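3-alpha-hydroxysteroid dehydrogenase (Pseudomonas sp., PDB 2DKN) catalyses the reversible, NAD-dependent oxidation of 3-alpha-hydroxysteroids to 3-ketosteroids, as a Rossmann-fold enzyme of the short-chain dehydrogenase family. Local coordinates at residues Ala16-Leu21 and His26-Ile31; Gly46-Ala51 and Val82-Tyr87; Glu99-Gly104 and Arg174-Asn179. All coordinates share one frame; numbering follows the deposited sequence.

Interaction 1. Residues Ala16-Leu21 and His26-Ile31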
loop_
_atom_site.group_PDB
_atom_site.type_symbol
_atom_site.label_atom_id
_atom_site.label_comp_id
_atom_site.label_asym_id
_atom_site.label_seq_id
_atom_site.Cartn_x
_atom_site.Cartn_y
_atom_site.Cartn_z
ATOM N N ALA A 16 -17.838 -6.347 -4.758
ATOM C CA ALA A 16 -16.815 -6.968 -5.594
ATOM C C ALA A 16 -16.000 -7.964 -4.763
ATOM O O ALA A 16 -15.660 -9.060 -5.223
ATOM C CB ALA A 16 -15.921 -5.900 -6.221
ATOM N N LEU A 17 -15.691 -7.571 -3.533
ATOM C CA LEU A 17 -14.887 -8.392 -2.646
ATOM C C LEU A 17 -15.672 -9.630 -2.185
ATOM O O LEU A 17 -15.129 -10.735 -2.115
ATOM C CB LEU A 17 -14.436 -7.552 -1.441
ATOM C CG LEU A 17 -13.605 -8.306 -0.427
ATOM C CD1 LEU A 17 -12.229 -8.718 -1.029
ATOM C CD2 LEU A 17 -13.434 -7.402 0.814
ATOM N N LYS A 18 -16.955 -9.441 -1.877
ATOM C CA LYS A 18 -17.808 -10.563 -1.486
ATOM C C LYS A 18 -17.785 -11.624 -2.586
ATOM O O LYS A 18 -17.627 -12.812 -2.319
ATOM C CB LYS A 18 -19.242 -10.068 -1.251
ATOM C CG LYS A 18 -20.341 -11.148 -1.238
ATOM C CD LYS A 18 -21.716 -10.494 -0.981
ATOM C CE LYS A 18 -22.207 -9.745 -2.251
ATOM N NZ LYS A 18 -23.531 -8.976 -2.138
ATOM N N GLU A 19 -17.927 -11.179 -3.830
ATOM C CA GLU A 19 -17.920 -12.090 -4.972
ATOM C C GLU A 19 -16.559 -12.770 -5.137
ATOM O O GLU A 19 -16.474 -13.991 -5.283
ATOM C CB GLU A 19 -18.266 -11.299 -6.213
ATOM C CG GLU A 19 -18.227 -12.075 -7.503
ATOM C CD GLU A 19 -18.898 -11.293 -8.614
ATOM O OE1 GLU A 19 -20.140 -11.142 -8.563
ATOM O OE2 GLU A 19 -18.193 -10.819 -9.529
ATOM N N LEU A 20 -15.498 -11.974 -5.118
ATOM C CA LEU A 20 -14.130 -12.514 -5.195
ATOM C C LEU A 20 -13.854 -13.615 -4.153
ATOM O O LEU A 20 -13.397 -14.710 -4.496
ATOM C CB LEU A 20 -13.111 -11.364 -5.075
ATOM C CG LEU A 20 -11.617 -11.670 -5.265
ATOM C CD1 LEU A 20 -10.843 -10.361 -5.442
ATOM C CD2 LEU A 20 -11.055 -12.446 -4.091
ATOM N N LEU A 21 -14.110 -13.325 -2.877
ATOM C CA LEU A 21 -13.857 -14.287 -1.798
ATOM C C LEU A 21 -14.731 -15.533 -1.891
ATOM O O LEU A 21 -14.285 -16.641 -1.591
ATOM C CB LEU A 21 -14.064 -13.627 -0.430
ATOM C CG LEU A 21 -13.032 -12.526 -0.104
ATOM C CD1 LEU A 21 -13.401 -11.819 1.206
ATOM C CD2 LEU A 21 -11.579 -13.047 -0.034
ATOM N N HIS A 26 -14.298 -19.085 0.145
ATOM C CA HIS A 26 -14.482 -18.608 1.512
ATOM C C HIS A 26 -15.945 -18.415 1.836
ATOM O O HIS A 26 -16.766 -18.221 0.943
ATOM C CB HIS A 26 -13.765 -17.276 1.728
ATOM C CG HIS A 26 -12.298 -17.358 1.492
ATOM N ND1 HIS A 26 -11.466 -18.116 2.287
ATOM C CD2 HIS A 26 -11.521 -16.830 0.521
ATOM C CE1 HIS A 26 -10.229 -18.029 1.827
ATOM N NE2 HIS A 26 -10.235 -17.249 0.759
ATOM N N THR A 27 -16.250 -18.444 3.123
ATOM C CA THR A 27 -17.589 -18.129 3.605
ATOM C C THR A 27 -17.630 -16.641 3.913
ATOM O O THR A 27 -16.858 -16.161 4.736
ATOM C CB THR A 27 -17.919 -18.914 4.874
ATOM O OG1 THR A 27 -17.961 -20.316 4.558
ATOM C CG2 THR A 27 -19.268 -18.494 5.409
ATOM N N VAL A 28 -18.523 -15.920 3.238
ATOM C CA VAL A 28 -18.615 -14.462 3.408
ATOM C C VAL A 28 -19.872 -14.092 4.184
ATOM O O VAL A 28 -20.957 -14.570 3.859
ATOM C CB VAL A 28 -18.602 -13.725 2.045
ATOM C CG1 VAL A 28 -18.777 -12.206 2.246
ATOM C CG2 VAL A 28 -17.326 -14.024 1.272
ATOM N N ILE A 29 -19.723 -13.280 5.231
ATOM C CA ILE A 29 -20.863 -12.771 5.971
ATOM C C ILE A 29 -21.027 -11.293 5.613
ATOM O O ILE A 29 -20.183 -10.477 5.959
ATOM C CB ILE A 29 -20.654 -12.922 7.487
ATOM C CG1 ILE A 29 -20.513 -14.419 7.860
ATOM C CG2 ILE A 29 -21.795 -12.255 8.235
ATOM C CD1 ILE A 29 -19.886 -14.640 9.225
ATOM N N GLY A 30 -22.082 -10.952 4.884
ATOM C CA GLY A 30 -22.227 -9.569 4.412
ATOM C C GLY A 30 -23.064 -8.736 5.372
ATOM O O GLY A 30 -24.068 -9.218 5.893
ATOM N N ILE A 31 -22.638 -7.492 5.617
ATOM C CA ILE A 31 -23.397 -6.564 6.456
ATOM C C ILE A 31 -23.621 -5.282 5.649
ATOM O O ILE A 31 -22.671 -4.720 5.095
ATOM C CB ILE A 31 -22.624 -6.181 7.756
ATOM C CG1 ILE A 31 -22.192 -7.428 8.553
ATOM C CG2 ILE A 31 -23.447 -5.192 8.625
ATOM C CD1 ILE A 31 -20.767 -7.867 8.251
#

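Interaction 2. Residues Gly46-Ala51 and Val82-Tyr87. With NAI (1,4-dihydronicotinamide adenine dinucleotide), chain C.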
loop_
_atom_site.group_PDB
_atom_site.type_symbol
_atom_site.label_atom_id
_atom_site.label_comp_id
_atom_site.label_asym_id
_atom_site.label_seq_id
_atom_site.Cartn_x
_atom_site.Cartn_y
_atom_site.Cartn_z
ATOM N N GLY A 46 -26.689 1.622 18.218
ATOM C CA GLY A 46 -27.656 0.524 18.159
ATOM C C GLY A 46 -27.505 -0.381 16.946
ATOM O O GLY A 46 -27.524 -1.603 17.078
ATOM N N GLY A 47 -27.361 0.210 15.762
ATOM C CA GLY A 47 -27.136 -0.566 14.550
ATOM C C GLY A 47 -25.828 -1.334 14.615
ATOM O O GLY A 47 -25.747 -2.471 14.199
ATOM N N ARG A 48 -24.788 -0.701 15.138
ATOM C CA ARG A 48 -23.517 -1.395 15.237
ATOM C C ARG A 48 -23.620 -2.619 16.152
ATOM O O ARG A 48 -23.071 -3.685 15.842
ATOM C CB ARG A 48 -22.436 -0.424 15.712
ATOM C CG ARG A 48 -22.193 0.700 14.731
ATOM C CD ARG A 48 -21.542 1.864 15.452
ATOM N NE ARG A 48 -21.701 3.129 14.731
ATOM C CZ ARG A 48 -21.723 4.309 15.333
ATOM N NH1 ARG A 48 -21.615 4.372 16.655
ATOM N NH2 ARG A 48 -21.895 5.420 14.633
ATOM N N GLU A 49 -24.339 -2.451 17.263
ATOM C CA GLU A 49 -24.539 -3.504 18.262
ATOM C C GLU A 49 -25.221 -4.706 17.628
ATOM O O GLU A 49 -24.792 -5.855 17.811
ATOM C CB GLU A 49 -25.412 -2.937 19.380
ATOM C CG GLU A 49 -25.403 -3.660 20.706
ATOM C CD GLU A 49 -26.208 -2.885 21.750
ATOM O OE1 GLU A 49 -27.368 -2.518 21.450
ATOM O OE2 GLU A 49 -25.673 -2.611 22.851
ATOM N N THR A 50 -26.271 -4.423 16.858
ATOM C CA THR A 50 -26.991 -5.449 16.107
ATOM C C THR A 50 -26.066 -6.188 15.170
ATOM O O THR A 50 -26.021 -7.418 15.169
ATOM C CB THR A 50 -28.157 -4.842 15.293
ATOM O OG1 THR A 50 -29.103 -4.279 16.210
ATOM C CG2 THR A 50 -28.839 -5.900 14.453
ATOM N N ALA A 51 -25.322 -5.426 14.374
ATOM C CA ALA A 51 -24.368 -6.002 13.419
ATOM C C ALA A 51 -23.356 -6.931 14.108
ATOM O O ALA A 51 -23.141 -8.059 13.658
ATOM C CB ALA A 51 -23.647 -4.891 12.658
ATOM N N VAL A 82 -21.468 11.234 8.013
ATOM C CA VAL A 82 -20.166 10.832 7.454
ATOM C C VAL A 82 -19.243 10.313 8.572
ATOM O O VAL A 82 -18.661 9.215 8.469
ATOM C CB VAL A 82 -19.506 12.007 6.682
ATOM C CG1 VAL A 82 -18.101 11.633 6.226
ATOM C CG2 VAL A 82 -20.377 12.417 5.483
ATOM N N VAL A 83 -19.141 11.075 9.661
ATOM C CA VAL A 83 -18.324 10.665 10.794
ATOM C C VAL A 83 -18.876 9.407 11.464
ATOM O O VAL A 83 -18.133 8.493 11.804
ATOM C CB VAL A 83 -18.211 11.820 11.828
ATOM C CG1 VAL A 83 -17.708 11.311 13.166
ATOM C CG2 VAL A 83 -17.299 12.911 11.259
ATOM N N ALA A 84 -20.188 9.345 11.643
ATOM C CA ALA A 84 -20.792 8.215 12.340
ATOM C C ALA A 84 -20.516 6.906 11.607
ATOM O O ALA A 84 -20.262 5.875 12.227
ATOM C CB ALA A 84 -22.313 8.428 12.470
ATOM N N VAL A 85 -20.610 6.942 10.285
ATOM C CA VAL A 85 -20.426 5.709 9.504
ATOM C C VAL A 85 -18.946 5.468 9.239
ATOM O O VAL A 85 -18.437 4.387 9.516
ATOM C CB VAL A 85 -21.183 5.722 8.149
ATOM C CG1 VAL A 85 -21.075 4.343 7.494
ATOM C CG2 VAL A 85 -22.617 6.029 8.367
ATOM N N ASN A 86 -18.258 6.467 8.691
ATOM C CA ASN A 86 -16.894 6.238 8.219
ATOM C C ASN A 86 -15.898 5.994 9.330
ATOM O O ASN A 86 -14.885 5.302 9.119
ATOM C CB ASN A 86 -16.390 7.394 7.357
ATOM C CG ASN A 86 -17.122 7.493 6.028
ATOM O OD1 ASN A 86 -18.030 6.714 5.760
ATOM N ND2 ASN A 86 -16.714 8.451 5.183
ATOM N N TYR A 87 -16.136 6.612 10.487
ATOM C CA TYR A 87 -15.266 6.363 11.627
ATOM C C TYR A 87 -15.867 5.332 12.593
ATOM O O TYR A 87 -15.298 4.247 12.782
ATOM C CB TYR A 87 -14.898 7.641 12.393
ATOM C CG TYR A 87 -13.811 7.357 13.397
ATOM C CD1 TYR A 87 -12.459 7.397 13.028
ATOM C CD2 TYR A 87 -14.125 6.999 14.701
ATOM C CE1 TYR A 87 -11.453 7.110 13.948
ATOM C CE2 TYR A 87 -13.134 6.708 15.612
ATOM C CZ TYR A 87 -11.809 6.761 15.239
ATOM O OH TYR A 87 -10.834 6.460 16.180
HETATM P PA NAI C . -20.781 2.110 -2.474
HETATM O O1A NAI C . -21.756 3.156 -2.115
HETATM O O2A NAI C . -20.964 1.416 -3.770
HETATM O O5B NAI C . -20.743 0.994 -1.325
HETATM C C5B NAI C . -20.742 1.350 0.027
HETATM C C4B NAI C . -21.680 0.391 0.747
HETATM O O4B NAI C . -21.643 0.793 2.104
HETATM C C3B NAI C . -23.125 0.490 0.261
HETATM O O3B NAI C . -23.683 -0.790 0.036
HETATM C C2B NAI C . -23.804 1.131 1.458
HETATM O O2B NAI C . -25.164 0.785 1.611
HETATM C C1B NAI C . -22.928 0.679 2.631
HETATM N N9A NAI C . -23.216 1.612 3.729
HETATM C C8A NAI C . -23.131 2.990 3.711
HETATM N N7A NAI C . -23.579 3.442 4.910
HETATM C C5A NAI C . -23.967 2.378 5.672
HETATM C C6A NAI C . -24.512 2.251 6.956
HETATM N N6A NAI C . -24.921 3.313 7.682
HETATM N N1A NAI C . -24.790 0.986 7.435
HETATM C C2A NAI C . -24.550 -0.137 6.675
HETATM N N3A NAI C . -24.018 -0.020 5.410
HETATM C C4A NAI C . -23.744 1.225 4.920
HETATM O O3 NAI C . -19.358 2.840 -2.362
HETATM P PN NAI C . -17.889 2.206 -2.551
HETATM O O1N NAI C . -17.922 0.747 -2.746
HETATM O O2N NAI C . -17.222 3.028 -3.577
HETATM O O5D NAI C . -17.263 2.562 -1.117
HETATM C C5D NAI C . -16.701 1.555 -0.288
HETATM C C4D NAI C . -15.674 2.249 0.598
HETATM O O4D NAI C . -14.643 2.754 -0.244
HETATM C C3D NAI C . -16.235 3.450 1.356
HETATM O O3D NAI C . -15.662 3.443 2.657
HETATM C C2D NAI C . -15.652 4.641 0.599
HETATM O O2D NAI C . -15.455 5.737 1.448
HETATM C C1D NAI C . -14.319 4.077 0.129
HETATM N N1N NAI C . -13.737 4.825 -1.019
HETATM C C2N NAI C . -14.414 4.890 -2.204
HETATM C C3N NAI C . -13.864 5.581 -3.272
HETATM C C7N NAI C . -14.579 5.605 -4.600
HETATM O O7N NAI C . -14.032 6.441 -5.559
HETATM N N7N NAI C . -15.671 4.851 -4.832
HETATM C C4N NAI C . -12.609 6.206 -3.142
HETATM C C5N NAI C . -11.907 6.094 -1.923
HETATM C C6N NAI C . -12.495 5.401 -0.874
#

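Interaction 3. Residues Glu99-Gly104 and Arg174-Asn179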
loop_
_atom_site.group_PDB
_atom_site.type_symbol
_atom_site.label_atom_id
_atom_site.label_comp_id
_atom_site.label_asym_id
_atom_site.label_seq_id
_atom_site.Cartn_x
_atom_site.Cartn_y
_atom_site.Cartn_z
ATOM N N GLU A 99 -12.259 -9.958 19.635
ATOM C CA GLU A 99 -12.113 -11.244 20.315
ATOM C C GLU A 99 -12.372 -12.413 19.362
ATOM O O GLU A 99 -11.596 -13.373 19.324
ATOM C CB GLU A 99 -13.035 -11.304 21.527
ATOM C CG GLU A 99 -12.974 -12.630 22.270
ATOM C CD GLU A 99 -13.891 -12.631 23.470
ATOM O OE1 GLU A 99 -15.099 -12.360 23.317
ATOM O OE2 GLU A 99 -13.392 -12.888 24.578
ATOM N N ALA A 100 -13.433 -12.320 18.572
ATOM C CA ALA A 100 -13.705 -13.331 17.547
ATOM C C ALA A 100 -12.546 -13.485 16.561
ATOM O O ALA A 100 -12.188 -14.595 16.193
ATOM C CB ALA A 100 -15.002 -13.024 16.809
ATOM N N LEU A 101 -11.979 -12.367 16.111
ATOM C CA LEU A 101 -10.821 -12.411 15.222
ATOM C C LEU A 101 -9.637 -13.091 15.892
ATOM O O LEU A 101 -8.922 -13.855 15.257
ATOM C CB LEU A 101 -10.428 -10.999 14.776
ATOM C CG LEU A 101 -11.378 -10.426 13.698
ATOM C CD1 LEU A 101 -11.230 -8.889 13.627
ATOM C CD2 LEU A 101 -11.166 -11.064 12.335
ATOM N N SER A 102 -9.419 -12.790 17.167
ATOM C CA SER A 102 -8.290 -13.363 17.897
ATOM C C SER A 102 -8.376 -14.893 17.944
ATOM O O SER A 102 -7.350 -15.578 18.112
ATOM C CB SER A 102 -8.210 -12.776 19.314
ATOM O OG SER A 102 -9.169 -13.339 20.204
ATOM N N ARG A 103 -9.590 -15.416 17.786
ATOM C CA ARG A 103 -9.847 -16.855 17.867
ATOM C C ARG A 103 -9.760 -17.539 16.503
ATOM O O ARG A 103 -9.782 -18.764 16.421
ATOM C CB ARG A 103 -11.231 -17.113 18.486
ATOM C CG ARG A 103 -11.342 -16.692 19.942
ATOM C CD ARG A 103 -12.789 -16.690 20.444
ATOM N NE ARG A 103 -12.812 -16.571 21.893
ATOM C CZ ARG A 103 -13.902 -16.348 22.627
ATOM N NH1 ARG A 103 -15.074 -16.197 22.044
ATOM N NH2 ARG A 103 -13.809 -16.274 23.946
ATOM N N GLY A 104 -9.667 -16.754 15.426
ATOM C CA GLY A 104 -9.607 -17.319 14.082
ATOM C C GLY A 104 -8.237 -17.847 13.703
ATOM O O GLY A 104 -7.297 -17.826 14.516
ATOM N N ARG A 174 -3.248 -9.588 19.972
ATOM C CA ARG A 174 -4.358 -10.511 19.679
ATOM C C ARG A 174 -4.043 -11.513 18.571
ATOM O O ARG A 174 -4.840 -12.419 18.313
ATOM C CB ARG A 174 -5.612 -9.727 19.265
ATOM C CG ARG A 174 -6.240 -8.917 20.361
ATOM C CD ARG A 174 -7.415 -8.083 19.828
ATOM N NE ARG A 174 -7.781 -7.050 20.784
ATOM C CZ ARG A 174 -7.734 -5.749 20.523
ATOM N NH1 ARG A 174 -8.072 -4.878 21.462
ATOM N NH2 ARG A 174 -7.366 -5.320 19.320
ATOM N N GLY A 175 -2.898 -11.346 17.902
ATOM C CA GLY A 175 -2.464 -12.249 16.843
ATOM C C GLY A 175 -3.200 -11.971 15.546
ATOM O O GLY A 175 -3.327 -12.846 14.690
ATOM N N VAL A 176 -3.692 -10.739 15.408
ATOM C CA VAL A 176 -4.527 -10.380 14.259
ATOM C C VAL A 176 -3.845 -9.230 13.516
ATOM O O VAL A 176 -3.519 -8.216 14.131
ATOM C CB VAL A 176 -5.936 -9.900 14.705
ATOM C CG1 VAL A 176 -6.802 -9.546 13.476
ATOM C CG2 VAL A 176 -6.645 -10.946 15.555
ATOM N N ARG A 177 -3.624 -9.366 12.214
ATOM C CA ARG A 177 -3.053 -8.243 11.463
ATOM C C ARG A 177 -4.154 -7.246 11.118
ATOM O O ARG A 177 -5.325 -7.623 10.953
ATOM C CB ARG A 177 -2.344 -8.727 10.178
ATOM C CG ARG A 177 -1.137 -9.622 10.467
ATOM C CD ARG A 177 -0.406 -10.053 9.196
ATOM N NE ARG A 177 -1.263 -10.875 8.331
ATOM C CZ ARG A 177 -1.913 -10.417 7.260
ATOM N NH1 ARG A 177 -1.826 -9.125 6.888
ATOM N NH2 ARG A 177 -2.658 -11.262 6.558
ATOM N N LEU A 178 -3.785 -5.975 11.010
ATOM C CA LEU A 178 -4.762 -4.942 10.654
ATOM C C LEU A 178 -4.087 -3.936 9.738
ATOM O O LEU A 178 -3.070 -3.328 10.112
ATOM C CB LEU A 178 -5.262 -4.222 11.918
ATOM C CG LEU A 178 -6.138 -3.000 11.648
ATOM C CD1 LEU A 178 -7.436 -3.368 10.914
ATOM C CD2 LEU A 178 -6.443 -2.278 12.974
ATOM N N ASN A 179 -4.654 -3.754 8.549
ATOM C CA ASN A 179 -4.087 -2.877 7.544
ATOM C C ASN A 179 -5.172 -1.995 6.953
ATOM O O ASN A 179 -6.357 -2.242 7.164
ATOM C CB ASN A 179 -3.418 -3.711 6.447
ATOM C CG ASN A 179 -2.197 -4.452 6.964
ATOM O OD1 ASN A 179 -1.160 -3.846 7.231
ATOM N ND2 ASN A 179 -2.323 -5.743 7.145
#

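Interaction 1. Residues Ala16-Leu21 and His26-Ile31
The backbones of helix 12-23 and strand 27-32 come close at Leu21 and His26, whose CA atoms lie 5.5 Å apart, and separate slightly to 6.3 Å between the CA atoms of Lys18 and Val28. At the near end His26 N donates a fairly straight hydrogen bond to Leu21 O (3.0 Å, 155° at the hydrogen), which ties the turn just before the strand to the helix. Further along, Val28 points its two methyls at the helix. A chi1 of 177° swings CG1 opposite the backbone N and onto Lys18 CG, 4.0 Å away, while CG2 turns to Leu21 and comes 3.7 Å from its CB. The same CG2 lies 3.8 Å from Lys18 O, so the valine is wedged against helix backbone as well as side chains. Lys18 brings only its aliphatic root to this contact, crossing Val28 at about a right angle; a bend at chi3 (74°) carries the chain off, and NZ hydrogen-bonds Ser9 O. Leu21 also crosses the His26 side chain at a slant, its CD2 methyl 3.8 Å from the CD2 of His26. The ring is held at another corner, where His26 ND1 is hydrogen-bonded to Ser2 N beside strand 3-7. Behind them, Leu21 rests on Ile4 and Val28 on Ile6. This is the first beta-alpha-beta crossover of a Rossmann fold: strand 3-7, helix 12-23 and strand 27-32, with the helix packed on the two neighbouring parallel strands it connects.

Interaction 2. Residues Gly46-Ala51 and Val82-Tyr87
Beside the adenine end of the NADH pocket of this Rossmann fold, Arg48 of helix 45-59 reaches across to Ala84 of helix 79-102. The two backbones stay well apart, with 9.6 Å between the CA atoms of Arg48 and Val85, so a long side chain has to span the distance. It does so with CG anti to the carbonyl carbon (chi1 -63°) and the chain stretched out from CG to NE. Arg48 NH2 ends 2.9 Å from Ala84 O, but the hydrogen bond is weak, bent to 121° at the hydrogen. Ala84 CB meets the guanidinium at its edge, in plane, 3.7 Å from Arg48 NH2. Firmer grips come from around: Arg48 NE is hydrogen-bonded to Leu42 O and NH2 forms a salt bridge with Glu136. A leucine in place of Arg48 would probably leave the carboxylate of Glu136 without this positive mate and take from Ala84 O its weak bond to the other helix. One residue on from Ala84, Val85 turns away from helix 45-59 and lies against the coenzyme: CG1 is 3.7 Å from adenine N7A, and CG2 is 3.6 Å from the amino nitrogen N6A.

Interaction 3. Residues Glu99-Gly104 and Arg174-Asn179
Val176 lays its two methyl groups over the backbone and side-chain root of Leu101. Its chi1 of -179° turns CG2 onto the peptide between Leu101 and Ser102, 3.7 Å from both Leu101 C and Ser102 N. Leu101 CB lies almost evenly between the branches, 3.9 Å from CG2 and 4.1 Å from CG1 of Val176. Two residues before Val176, Arg174 meets Ser102 through carbon: the CB atoms of Arg174 and Ser102 are 4.0 Å apart, and Ser102 CB also approaches Arg174 O at 3.5 Å. At chi1 77° Ser102 OG sits between the backbone N and the carbonyl carbon and donates a short hydrogen bond of 2.6 Å to Glu99 O. Across the two segments the touching is van der Waals, methyl and methylene groups set against side chain and backbone. Within 99-104, exposed Glu99 and Arg103 pair by charge alone, the carboxylate resting over one face of the guanidinium with no N-H directed at it. Arg174 and Val176 are brought to bear by Gly175, whose positive phi closes a Schellman motif at the end of helix 168-173 and turns the chain toward strand 177-183. Trp171 of that helix packs on Leu101, Val176 and Leu178 and makes a cation-pi contact with Arg174. So the C-terminal part of helix 79-102 leans on the turn leading into strand 177-183, a strand that runs between strands 108-112 and 239-242.

In the fold
From the N terminus, interaction 1 closes first, a tight loop of four residues between helix 12-23 and strand 27-32. Interaction 2 follows in series, joining helix 45-59 to helix 79-102 over thirty intervening residues that include strand 65-68. Interaction 3 comes last and makes the longest closure, from the far end of helix 79-102 to the turn that leads into strand 177-183. None nests in or crosses another. Interactions 1 and 2 touch, Ile31 CG2 lying 4.0 Å from Ala51 CB; interactions 2 and 3 share helix 79-102, with nearest atoms about 10 Å apart. Interactions 1 and 3 reach the same parallel sheet through different strands, 27-32 and 177-183.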